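Local coordinates for protein anopheles gambiae adenosine kinase (Anopheles gambiae, PDB 3LOO) that phosphorylates adenosine to AMP as an ATP-dependent kinase of the pfkB family, here caught with a bound diadenosine tetraphosphate, at residues F180-F185 with R206-N211; E192-V197 with E226-Y231. All blocks are in the same frame, centred on the assembly; numbering follows the deposited sequence.

Overall arrangement
Both contacts belong to the large mixed sheet of the kinase and the helices packed on one of its faces. Interaction 1 pairs the parallel neighbours 179-183 and 207-211 inside that sheet; interaction 2 packs helix 187-203, which connects those two strands, against residues 226-228 of helix 222-228 and the 3-10 segment 229-231. Along the chain the segments alternate: 180-185, 192-197, 206-211, 226-231. The centres of the two interactions lie about 9 Å apart and they touch directly, with Phe180 against Val197 and Met210 against Ile228. Interaction 1 reaches the ligand pocket through Phe185, whereas interaction 2 is outer-layer packing, with Ala194 about 13 Å from the ligand.

Interaction 1 (F180-F185 with R206-N211); sequences FYVSGF and RMFMMN. With B4P (bis(adenosine)-5'-tetraphosphate), chain D.
Phe180 to Ser183 run beside Phe208 to Asn211 as two parallel strands of a beta-alpha-beta unit, with helix 187-203 as the crossover. The backbone ladder starts with Phe180 N giving its hydrogen to Met207 O and continues through Met209 N to Phe180 O and Val182 N to Met209 O. The next rung, from Asn211 N to Val182 O, is weak; beyond it Gly184 N reaches Asn211 O at 2.8 Å, carrying the pairing into the turn.

The tight part is the face bearing Phe180, Val182 and Phe208. Val182 CG2 lies 3.6 Å from Phe208 CE1, and Phe180 CB sits against Phe208 CD1. Ala194, Val197, Ala198 and Ala201 of helix 187-203 pack against the same three side chains. The start of the strands is the more solvent-exposed end, Arg206 and Met207 being partly exposed, yet the Phe180 ring is still packed there: its edge meets one face of the Arg206 guanidinium, CZ to NH1 3.5 Å, with the planes 81° apart. That guanidinium is held by Thr204 and by the carbonyls of Leu174 and Ala177.

At the C-terminal ends, Phe185 lays one ring face over an adenine of the bis(adenosine)-5'-tetraphosphate, CG to N1A 3.3 Å, and the Asn211 side chain lies about 4 Å from the bound magnesium ion. On the face with Met209, Tyr181 has CG anti to its N (chi1 -180°), which carries the ring across the neighbouring strand toward Asn211. There Asn211 ND2 donates to Tyr181 OH at 2.9 Å, with 152° at the hydrogen, while Asn211 OD1 accepts from Ser213 N.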
ATOM      1  N   PHE A 180       9.225   8.153  -4.024  1.00 23.00           N
ATOM      2  CA  PHE A 180       9.092   6.717  -4.280  1.00 22.98           C
ATOM      3  C   PHE A 180       8.283   6.101  -3.155  1.00 23.04           C
ATOM      4  O   PHE A 180       8.471   6.455  -1.979  1.00 22.35           O
ATOM      5  CB  PHE A 180      10.463   6.016  -4.380  1.00 22.95           C
ATOM      6  CG  PHE A 180      11.316   6.508  -5.513  1.00 23.80           C
ATOM      7  CD1 PHE A 180      11.174   5.981  -6.788  1.00 22.33           C
ATOM      8  CD2 PHE A 180      12.246   7.536  -5.304  1.00 26.41           C
ATOM      9  CE1 PHE A 180      11.967   6.424  -7.848  1.00 26.55           C
ATOM     10  CE2 PHE A 180      13.048   8.027  -6.360  1.00 27.60           C
ATOM     11  CZ  PHE A 180      12.902   7.472  -7.646  1.00 27.96           C
ATOM     12  N   TYR A 181       7.370   5.204  -3.528  1.00 22.58           N
ATOM     13  CA  TYR A 181       6.503   4.537  -2.562  1.00 22.25           C
ATOM     14  C   TYR A 181       6.426   3.056  -2.904  1.00 22.26           C
ATOM     15  O   TYR A 181       6.116   2.690  -4.048  1.00 23.45           O
ATOM     16  CB  TYR A 181       5.108   5.165  -2.513  1.00 21.13           C
ATOM     17  CG  TYR A 181       4.185   4.504  -1.526  1.00 21.97           C
ATOM     18  CD1 TYR A 181       4.557   4.344  -0.173  1.00 23.55           C
ATOM     19  CD2 TYR A 181       2.937   4.002  -1.934  1.00 23.56           C
ATOM     20  CE1 TYR A 181       3.690   3.702   0.755  1.00 23.92           C
ATOM     21  CE2 TYR A 181       2.084   3.364  -1.045  1.00 21.16           C
ATOM     22  CZ  TYR A 181       2.460   3.221   0.307  1.00 25.17           C
ATOM     23  OH  TYR A 181       1.606   2.612   1.192  1.00 24.43           O
ATOM     24  N   VAL A 182       6.676   2.206  -1.907  1.00 22.17           N
ATOM     25  CA  VAL A 182       6.647   0.759  -2.097  1.00 22.21           C
ATOM     26  C   VAL A 182       5.892   0.125  -0.935  1.00 21.91           C
ATOM     27  O   VAL A 182       5.988   0.606   0.175  1.00 22.64           O
ATOM     28  CB  VAL A 182       8.060   0.168  -2.192  1.00 22.36           C
ATOM     29  CG1 VAL A 182       8.002  -1.340  -2.448  1.00 23.93           C
ATOM     30  CG2 VAL A 182       8.859   0.805  -3.370  1.00 24.60           C
ATOM     31  N   SER A 183       5.122  -0.928  -1.179  1.00 20.86           N
ATOM     32  CA  SER A 183       4.424  -1.604  -0.052  1.00 20.95           C
ATOM     33  C   SER A 183       5.324  -2.718   0.476  1.00 21.28           C
ATOM     34  O   SER A 183       6.148  -3.255  -0.270  1.00 20.24           O
ATOM     35  CB  SER A 183       3.107  -2.223  -0.509  1.00 18.84           C
ATOM     36  OG  SER A 183       3.367  -3.129  -1.576  1.00 21.03           O
ATOM     37  N   GLY A 184       5.161  -3.085   1.743  1.00 21.83           N
ATOM     38  CA  GLY A 184       5.789  -4.339   2.220  1.00 22.06           C
ATOM     39  C   GLY A 184       5.315  -5.566   1.435  1.00 23.00           C
ATOM     40  O   GLY A 184       6.081  -6.518   1.239  1.00 23.96           O
ATOM     41  N   PHE A 185       4.061  -5.548   0.968  1.00 23.06           N
ATOM     42  CA  PHE A 185       3.533  -6.570   0.047  1.00 22.88           C
ATOM     43  C   PHE A 185       4.462  -6.891  -1.154  1.00 23.02           C
ATOM     44  O   PHE A 185       4.580  -8.050  -1.585  1.00 22.13           O
ATOM     45  CB  PHE A 185       2.178  -6.104  -0.502  1.00 21.23           C
ATOM     46  CG  PHE A 185       1.046  -6.133   0.504  1.00 21.31           C
ATOM     47  CD1 PHE A 185       0.873  -7.230   1.377  1.00 22.52           C
ATOM     48  CD2 PHE A 185       0.111  -5.097   0.529  1.00 19.70           C
ATOM     49  CE1 PHE A 185      -0.202  -7.293   2.252  1.00 20.54           C
ATOM     50  CE2 PHE A 185      -0.984  -5.122   1.429  1.00 18.41           C
ATOM     51  CZ  PHE A 185      -1.133  -6.244   2.299  1.00 22.43           C
ATOM     52  N   ARG A 206      16.391  11.863  -2.554  1.00 31.17           N
ATOM     53  CA  ARG A 206      14.932  11.812  -2.767  1.00 30.52           C
ATOM     54  C   ARG A 206      14.181  10.984  -1.693  1.00 30.76           C
ATOM     55  O   ARG A 206      14.779  10.164  -1.001  1.00 31.36           O
ATOM     56  CB  ARG A 206      14.626  11.341  -4.193  1.00 30.74           C
ATOM     57  CG  ARG A 206      15.170  12.339  -5.290  1.00 27.67           C
ATOM     58  CD  ARG A 206      15.050  11.787  -6.686  1.00 25.42           C
ATOM     59  NE  ARG A 206      15.979  10.709  -6.959  1.00 27.18           N
ATOM     60  CZ  ARG A 206      15.933   9.905  -8.015  1.00 30.64           C
ATOM     61  NH1 ARG A 206      14.963  10.021  -8.942  1.00 30.41           N
ATOM     62  NH2 ARG A 206      16.873   8.974  -8.144  1.00 28.60           N
ATOM     63  N   MET A 207      12.886  11.223  -1.537  1.00 29.43           N
ATOM     64  CA  MET A 207      12.111  10.505  -0.526  1.00 29.52           C
ATOM     65  C   MET A 207      11.753   9.080  -0.945  1.00 27.65           C
ATOM     66  O   MET A 207      11.283   8.840  -2.062  1.00 27.12           O
ATOM     67  CB  MET A 207      10.861  11.283  -0.143  1.00 29.19           C
ATOM     68  CG  MET A 207      11.140  12.407   0.858  1.00 32.72           C
ATOM     69  SD  MET A 207       9.629  13.328   1.175  1.00 38.30           S
ATOM     70  CE  MET A 207       9.002  12.373   2.553  1.00 37.50           C
ATOM     71  N   PHE A 208      12.031   8.140  -0.049  1.00 26.40           N
ATOM     72  CA  PHE A 208      11.623   6.721  -0.221  1.00 24.19           C
ATOM     73  C   PHE A 208      10.699   6.416   0.967  1.00 23.80           C
ATOM     74  O   PHE A 208      11.004   6.713   2.137  1.00 23.41           O
ATOM     75  CB  PHE A 208      12.805   5.757  -0.346  1.00 23.63           C
ATOM     76  CG  PHE A 208      12.384   4.319  -0.558  1.00 22.66           C
ATOM     77  CD1 PHE A 208      12.183   3.833  -1.828  1.00 20.68           C
ATOM     78  CD2 PHE A 208      12.110   3.481   0.546  1.00 25.55           C
ATOM     79  CE1 PHE A 208      11.756   2.532  -2.037  1.00 21.88           C
ATOM     80  CE2 PHE A 208      11.651   2.169   0.363  1.00 22.51           C
ATOM     81  CZ  PHE A 208      11.474   1.700  -0.951  1.00 20.82           C
ATOM     82  N   MET A 209       9.533   5.895   0.634  1.00 22.70           N
ATOM     83  CA  MET A 209       8.481   5.695   1.597  1.00 22.91           C
ATOM     84  C   MET A 209       7.964   4.263   1.407  1.00 23.14           C
ATOM     85  O   MET A 209       8.000   3.703   0.297  1.00 22.86           O
ATOM     86  CB  MET A 209       7.366   6.735   1.388  1.00 21.95           C
ATOM     87  CG  MET A 209       7.891   8.211   1.450  1.00 22.80           C
ATOM     88  SD  MET A 209       6.665   9.407   0.959  1.00 28.20           S
ATOM     89  CE  MET A 209       6.883   9.333  -0.822  1.00 26.14           C
ATOM     90  N   MET A 210       7.476   3.673   2.486  1.00 23.80           N
ATOM     91  CA  MET A 210       6.945   2.310   2.389  1.00 23.17           C
ATOM     92  C   MET A 210       5.887   2.061   3.442  1.00 22.32           C
ATOM     93  O   MET A 210       5.695   2.847   4.356  1.00 20.79           O
ATOM     94  CB  MET A 210       8.060   1.250   2.438  1.00 24.12           C
ATOM     95  CG  MET A 210       8.898   1.214   3.724  1.00 26.33           C
ATOM     96  SD  MET A 210       9.731  -0.393   4.010  1.00 29.00           S
ATOM     97  CE  MET A 210       8.326  -1.374   4.590  1.00 30.88           C
ATOM     98  N   ASN A 211       5.191   0.948   3.282  1.00 22.12           N
ATOM     99  CA  ASN A 211       4.106   0.611   4.167  1.00 22.01           C
ATOM    100  C   ASN A 211       4.452  -0.740   4.787  1.00 22.31           C
ATOM    101  O   ASN A 211       5.006  -1.618   4.083  1.00 21.96           O
ATOM    102  CB  ASN A 211       2.853   0.440   3.330  1.00 21.10           C
ATOM    103  CG  ASN A 211       1.615   0.615   4.123  1.00 22.16           C
ATOM    104  OD1 ASN A 211       1.335  -0.166   5.043  1.00 21.19           O
ATOM    105  ND2 ASN A 211       0.857   1.675   3.807  1.00 21.80           N
TER
HETATM  106  PA  B4P D 349      -7.665  -3.290   3.799  1.00 40.64           P
HETATM  107  O1A B4P D 349      -9.104  -2.973   3.421  1.00 40.95           O
HETATM  108  O2A B4P D 349      -7.407  -4.587   4.563  1.00 41.59           O
HETATM  109  O3A B4P D 349      -7.228  -2.139   4.830  1.00 37.15           O
HETATM  110  PB  B4P D 349      -5.974  -1.197   4.543  1.00 39.28           P
HETATM  111  O1B B4P D 349      -6.245  -0.246   3.376  1.00 34.70           O
HETATM  112  O2B B4P D 349      -4.652  -1.943   4.615  1.00 32.11           O
HETATM  113  O3B B4P D 349      -6.401  -0.446   5.964  1.00 32.94           O
HETATM  114  PG  B4P D 349      -5.523  -0.294   7.305  1.00 26.54           P
HETATM  115  O1G B4P D 349      -5.811  -1.370   8.296  1.00 28.03           O
HETATM  116  O2G B4P D 349      -4.075  -0.195   6.865  1.00 27.21           O
HETATM  117  O3G B4P D 349      -5.959   1.127   7.900  1.00 30.34           O
HETATM  118  PD  B4P D 349      -6.815   1.507   9.214  1.00 28.90           P
HETATM  119  O1D B4P D 349      -7.907   0.512   9.356  1.00 32.04           O
HETATM  120  O2D B4P D 349      -5.935   1.842  10.385  1.00 31.89           O
HETATM  121  O5E B4P D 349      -6.699  -3.175   2.498  1.00 37.36           O
HETATM  122  C5E B4P D 349      -7.292  -3.762   1.361  1.00 31.39           C
HETATM  123  C4E B4P D 349      -6.387  -3.862   0.168  1.00 26.26           C
HETATM  124  O4E B4P D 349      -5.205  -4.621   0.425  1.00 25.53           O
HETATM  125  C3E B4P D 349      -7.112  -4.643  -0.894  1.00 25.22           C
HETATM  126  O3E B4P D 349      -7.531  -3.656  -1.858  1.00 25.51           O
HETATM  127  C2E B4P D 349      -6.059  -5.568  -1.494  1.00 23.88           C
HETATM  128  O2E B4P D 349      -5.953  -5.521  -2.922  1.00 23.45           O
HETATM  129  C1E B4P D 349      -4.753  -5.136  -0.800  1.00 23.53           C
HETATM  130  N9A B4P D 349      -3.895  -6.314  -0.574  1.00 22.72           N
HETATM  131  C8A B4P D 349      -4.123  -7.385   0.240  1.00 21.15           C
HETATM  132  N7A B4P D 349      -3.063  -8.238   0.122  1.00 22.96           N
HETATM  133  C5A B4P D 349      -2.182  -7.728  -0.790  1.00 21.56           C
HETATM  134  C6A B4P D 349      -0.941  -8.131  -1.310  1.00 23.67           C
HETATM  135  N6A B4P D 349      -0.336  -9.312  -0.970  1.00 21.85           N
HETATM  136  N1A B4P D 349      -0.332  -7.348  -2.235  1.00 21.15           N
HETATM  137  C2A B4P D 349      -0.874  -6.165  -2.621  1.00 23.11           C
HETATM  138  N3A B4P D 349      -2.052  -5.752  -2.127  1.00 21.23           N
HETATM  139  C4A B4P D 349      -2.714  -6.506  -1.210  1.00 23.00           C
HETATM  140  O5F B4P D 349      -7.493   2.850   8.660  1.00 30.85           O
HETATM  141  C5F B4P D 349      -6.742   3.850   7.981  1.00 29.30           C
HETATM  142  C4F B4P D 349      -7.568   5.134   8.052  1.00 28.95           C
HETATM  143  O4F B4P D 349      -8.936   4.914   7.665  1.00 32.22           O
HETATM  144  C3F B4P D 349      -7.694   5.622   9.484  1.00 28.76           C
HETATM  145  O3F B4P D 349      -6.511   6.317   9.857  1.00 26.21           O
HETATM  146  C2F B4P D 349      -8.927   6.502   9.416  1.00 29.96           C
HETATM  147  O2F B4P D 349      -8.586   7.811   8.918  1.00 28.42           O
HETATM  148  C1F B4P D 349      -9.827   5.742   8.424  1.00 30.45           C
HETATM  149  N9B B4P D 349     -10.730   4.858   9.226  1.00 33.12           N
HETATM  150  C8B B4P D 349     -10.576   3.532   9.418  1.00 32.26           C
HETATM  151  N7B B4P D 349     -11.560   3.038  10.207  1.00 35.36           N
HETATM  152  C5B B4P D 349     -12.381   4.052  10.547  1.00 33.68           C
HETATM  153  C6B B4P D 349     -13.527   4.185  11.327  1.00 36.13           C
HETATM  154  N6B B4P D 349     -14.044   3.086  11.933  1.00 37.08           N
HETATM  155  N1B B4P D 349     -14.125   5.410  11.454  1.00 35.76           N
HETATM  156  C2B B4P D 349     -13.613   6.510  10.847  1.00 34.97           C
HETATM  157  N3B B4P D 349     -12.487   6.444  10.083  1.00 34.91           N
HETATM  158  C4B B4P D 349     -11.830   5.255   9.904  1.00 33.65           C

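Interaction 2 (E192-V197 with E226-Y231); sequences ESALSV and EEIFPY
Leu195 and Ile228 are the central pair in this helix-to-helix packing, which joins helix 187-203 to residues 226-228 of helix 222-228 and the 3-10 segment 229-231. No hydrogen bond crosses between the segments; the contact is van der Waals packing, mostly of apolar side chains, with the Glu227 carboxylate and the Ala194 backbone taking part.

Leu195 holds CG anti to its backbone N (chi1 178°), and chi2 of 64° turns the branch so that its two methyls face different partners. CD1 rests on Ile228 CG1 at 4.0 Å and comes within 4.2 Å of Tyr231 CE2, approaching that ring obliquely. CD2 goes to the outer side, where it lies 3.6 Å from both CD and OE2 of Glu227. The two side chains cross there at about a right angle, Glu227 being extended so that its aliphatic part reaches out and its carboxylate ends beside the methyl at the exposed margin.

Ile228 runs past Leu195 in the opposite direction. With CG1 anti to N and chi2 at 162°, its chain stretches toward helix 187-203 and sets CD1 down on the backbone there, 3.7 Å from Ala194 O. The Ala194 methyl, CB, meets the same CD1 at 4.0 Å.

Around this core, Tyr231 extends the contact along the helix to Ala198, Lys199 and Ala202, and Glu227 touches Phe191, one turn before Leu195 on helix 187-203. Beneath it lies the large sheet: Ala194 also packs on Val182 of strand 179-183, and Ile228 on Phe208 and Met210 of strand 207-211, so both helices share the same sheet face.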
ATOM      1  N   GLU A 192      14.496  -7.025  -4.044  1.00 28.29           N
ATOM      2  CA  GLU A 192      15.732  -6.573  -4.683  1.00 30.30           C
ATOM      3  C   GLU A 192      15.458  -5.248  -5.466  1.00 29.64           C
ATOM      4  O   GLU A 192      16.271  -4.325  -5.447  1.00 28.89           O
ATOM      5  CB  GLU A 192      16.139  -7.705  -5.612  1.00 32.10           C
ATOM      6  CG  GLU A 192      17.470  -7.678  -6.284  1.00 40.36           C
ATOM      7  CD  GLU A 192      17.387  -8.384  -7.646  1.00 47.66           C
ATOM      8  OE1 GLU A 192      16.473  -9.223  -7.850  1.00 51.56           O
ATOM      9  OE2 GLU A 192      18.206  -8.066  -8.538  1.00 53.43           O
ATOM     10  N   SER A 193      14.292  -5.154  -6.111  1.00 28.78           N
ATOM     11  CA  SER A 193      13.894  -3.915  -6.811  1.00 27.94           C
ATOM     12  C   SER A 193      13.611  -2.803  -5.813  1.00 27.51           C
ATOM     13  O   SER A 193      14.060  -1.678  -6.015  1.00 26.77           O
ATOM     14  CB  SER A 193      12.652  -4.118  -7.689  1.00 26.43           C
ATOM     15  OG  SER A 193      12.882  -4.996  -8.748  1.00 27.96           O
ATOM     16  N   ALA A 194      12.890  -3.124  -4.735  1.00 26.49           N
ATOM     17  CA  ALA A 194      12.518  -2.114  -3.725  1.00 26.36           C
ATOM     18  C   ALA A 194      13.800  -1.545  -3.109  1.00 26.57           C
ATOM     19  O   ALA A 194      13.914  -0.334  -2.917  1.00 26.05           O
ATOM     20  CB  ALA A 194      11.642  -2.713  -2.619  1.00 24.69           C
ATOM     21  N   LEU A 195      14.742  -2.428  -2.758  1.00 26.12           N
ATOM     22  CA  LEU A 195      15.987  -1.974  -2.123  1.00 27.11           C
ATOM     23  C   LEU A 195      16.841  -1.115  -3.091  1.00 27.34           C
ATOM     24  O   LEU A 195      17.430  -0.105  -2.716  1.00 27.48           O
ATOM     25  CB  LEU A 195      16.799  -3.177  -1.605  1.00 27.25           C
ATOM     26  CG  LEU A 195      18.150  -2.877  -0.967  1.00 27.98           C
ATOM     27  CD1 LEU A 195      17.911  -2.071   0.274  1.00 28.15           C
ATOM     28  CD2 LEU A 195      18.976  -4.175  -0.664  1.00 28.93           C
ATOM     29  N   SER A 196      16.933  -1.573  -4.328  1.00 28.09           N
ATOM     30  CA  SER A 196      17.720  -0.890  -5.339  1.00 28.83           C
ATOM     31  C   SER A 196      17.172   0.548  -5.506  1.00 28.05           C
ATOM     32  O   SER A 196      17.915   1.520  -5.508  1.00 28.10           O
ATOM     33  CB  SER A 196      17.607  -1.703  -6.612  1.00 28.64           C
ATOM     34  OG  SER A 196      18.149  -0.998  -7.669  1.00 34.59           O
ATOM     35  N   VAL A 197      15.852   0.687  -5.533  1.00 27.29           N
ATOM     36  CA  VAL A 197      15.218   2.004  -5.702  1.00 25.68           C
ATOM     37  C   VAL A 197      15.454   2.838  -4.456  1.00 26.23           C
ATOM     38  O   VAL A 197      15.740   4.029  -4.564  1.00 25.88           O
ATOM     39  CB  VAL A 197      13.708   1.863  -6.073  1.00 25.90           C
ATOM     40  CG1 VAL A 197      12.923   3.167  -5.834  1.00 23.82           C
ATOM     41  CG2 VAL A 197      13.580   1.388  -7.502  1.00 24.10           C
ATOM     42  N   GLU A 226      14.984  -4.858   7.938  1.00 30.52           N
ATOM     43  CA  GLU A 226      16.165  -4.302   8.545  1.00 31.09           C
ATOM     44  C   GLU A 226      17.106  -3.701   7.500  1.00 30.90           C
ATOM     45  O   GLU A 226      17.637  -2.619   7.729  1.00 31.88           O
ATOM     46  CB  GLU A 226      16.930  -5.389   9.315  1.00 31.10           C
ATOM     47  CG  GLU A 226      16.291  -5.788  10.625  1.00 37.45           C
ATOM     48  CD  GLU A 226      17.306  -6.427  11.576  1.00 40.86           C
ATOM     49  OE1 GLU A 226      17.994  -7.390  11.161  1.00 42.05           O
ATOM     50  OE2 GLU A 226      17.457  -5.913  12.699  1.00 43.46           O
ATOM     51  N   GLU A 227      17.356  -4.427   6.406  1.00 29.61           N
ATOM     52  CA  GLU A 227      18.273  -3.966   5.394  1.00 29.88           C
ATOM     53  C   GLU A 227      17.761  -2.676   4.649  1.00 29.27           C
ATOM     54  O   GLU A 227      18.559  -1.805   4.268  1.00 28.95           O
ATOM     55  CB  GLU A 227      18.583  -5.087   4.382  1.00 30.35           C
ATOM     56  CG  GLU A 227      19.734  -4.694   3.410  1.00 32.03           C
ATOM     57  CD  GLU A 227      20.099  -5.752   2.376  1.00 34.30           C
ATOM     58  OE1 GLU A 227      19.354  -6.720   2.155  1.00 37.50           O
ATOM     59  OE2 GLU A 227      21.158  -5.616   1.753  1.00 37.75           O
ATOM     60  N   ILE A 228      16.445  -2.537   4.476  1.00 28.53           N
ATOM     61  CA  ILE A 228      15.894  -1.383   3.725  1.00 27.36           C
ATOM     62  C   ILE A 228      15.624  -0.170   4.638  1.00 27.08           C
ATOM     63  O   ILE A 228      15.596   0.972   4.170  1.00 27.10           O
ATOM     64  CB  ILE A 228      14.607  -1.761   2.923  1.00 26.40           C
ATOM     65  CG1 ILE A 228      14.380  -0.774   1.756  1.00 26.47           C
ATOM     66  CG2 ILE A 228      13.354  -1.767   3.851  1.00 26.21           C
ATOM     67  CD1 ILE A 228      13.387  -1.315   0.649  1.00 23.13           C
ATOM     68  N   PHE A 229      15.414  -0.409   5.931  1.00 26.43           N
ATOM     69  CA  PHE A 229      15.084   0.663   6.840  1.00 27.53           C
ATOM     70  C   PHE A 229      15.977   1.920   6.840  1.00 27.20           C
ATOM     71  O   PHE A 229      15.425   3.007   6.989  1.00 27.03           O
ATOM     72  CB  PHE A 229      14.893   0.180   8.274  1.00 28.12           C
ATOM     73  CG  PHE A 229      13.481  -0.243   8.579  1.00 32.58           C
ATOM     74  CD1 PHE A 229      12.432   0.155   7.768  1.00 33.42           C
ATOM     75  CD2 PHE A 229      13.209  -1.069   9.666  1.00 34.60           C
ATOM     76  CE1 PHE A 229      11.115  -0.255   8.041  1.00 38.83           C
ATOM     77  CE2 PHE A 229      11.895  -1.469   9.961  1.00 36.26           C
ATOM     78  CZ  PHE A 229      10.846  -1.063   9.147  1.00 39.03           C
ATOM     79  N   PRO A 230      17.327   1.796   6.672  1.00 26.93           N
ATOM     80  CA  PRO A 230      18.164   3.016   6.652  1.00 26.64           C
ATOM     81  C   PRO A 230      17.750   4.000   5.554  1.00 25.86           C
ATOM     82  O   PRO A 230      17.990   5.191   5.646  1.00 24.71           O
ATOM     83  CB  PRO A 230      19.585   2.456   6.347  1.00 26.47           C
ATOM     84  CG  PRO A 230      19.545   1.035   7.045  1.00 27.80           C
ATOM     85  CD  PRO A 230      18.158   0.564   6.590  1.00 27.89           C
ATOM     86  N   TYR A 231      17.121   3.479   4.504  1.00 26.88           N
ATOM     87  CA  TYR A 231      16.763   4.271   3.340  1.00 25.71           C
ATOM     88  C   TYR A 231      15.308   4.662   3.362  1.00 25.73           C
ATOM     89  O   TYR A 231      14.806   5.246   2.404  1.00 27.06           O
ATOM     90  CB  TYR A 231      17.040   3.470   2.084  1.00 26.36           C
ATOM     91  CG  TYR A 231      18.395   2.827   2.085  1.00 27.63           C
ATOM     92  CD1 TYR A 231      19.552   3.568   1.784  1.00 29.81           C
ATOM     93  CD2 TYR A 231      18.547   1.489   2.453  1.00 30.52           C
ATOM     94  CE1 TYR A 231      20.819   2.970   1.798  1.00 28.26           C
ATOM     95  CE2 TYR A 231      19.810   0.888   2.504  1.00 28.41           C
ATOM     96  CZ  TYR A 231      20.932   1.632   2.170  1.00 33.08           C
ATOM     97  OH  TYR A 231      22.168   1.015   2.169  1.00 32.33           O
TER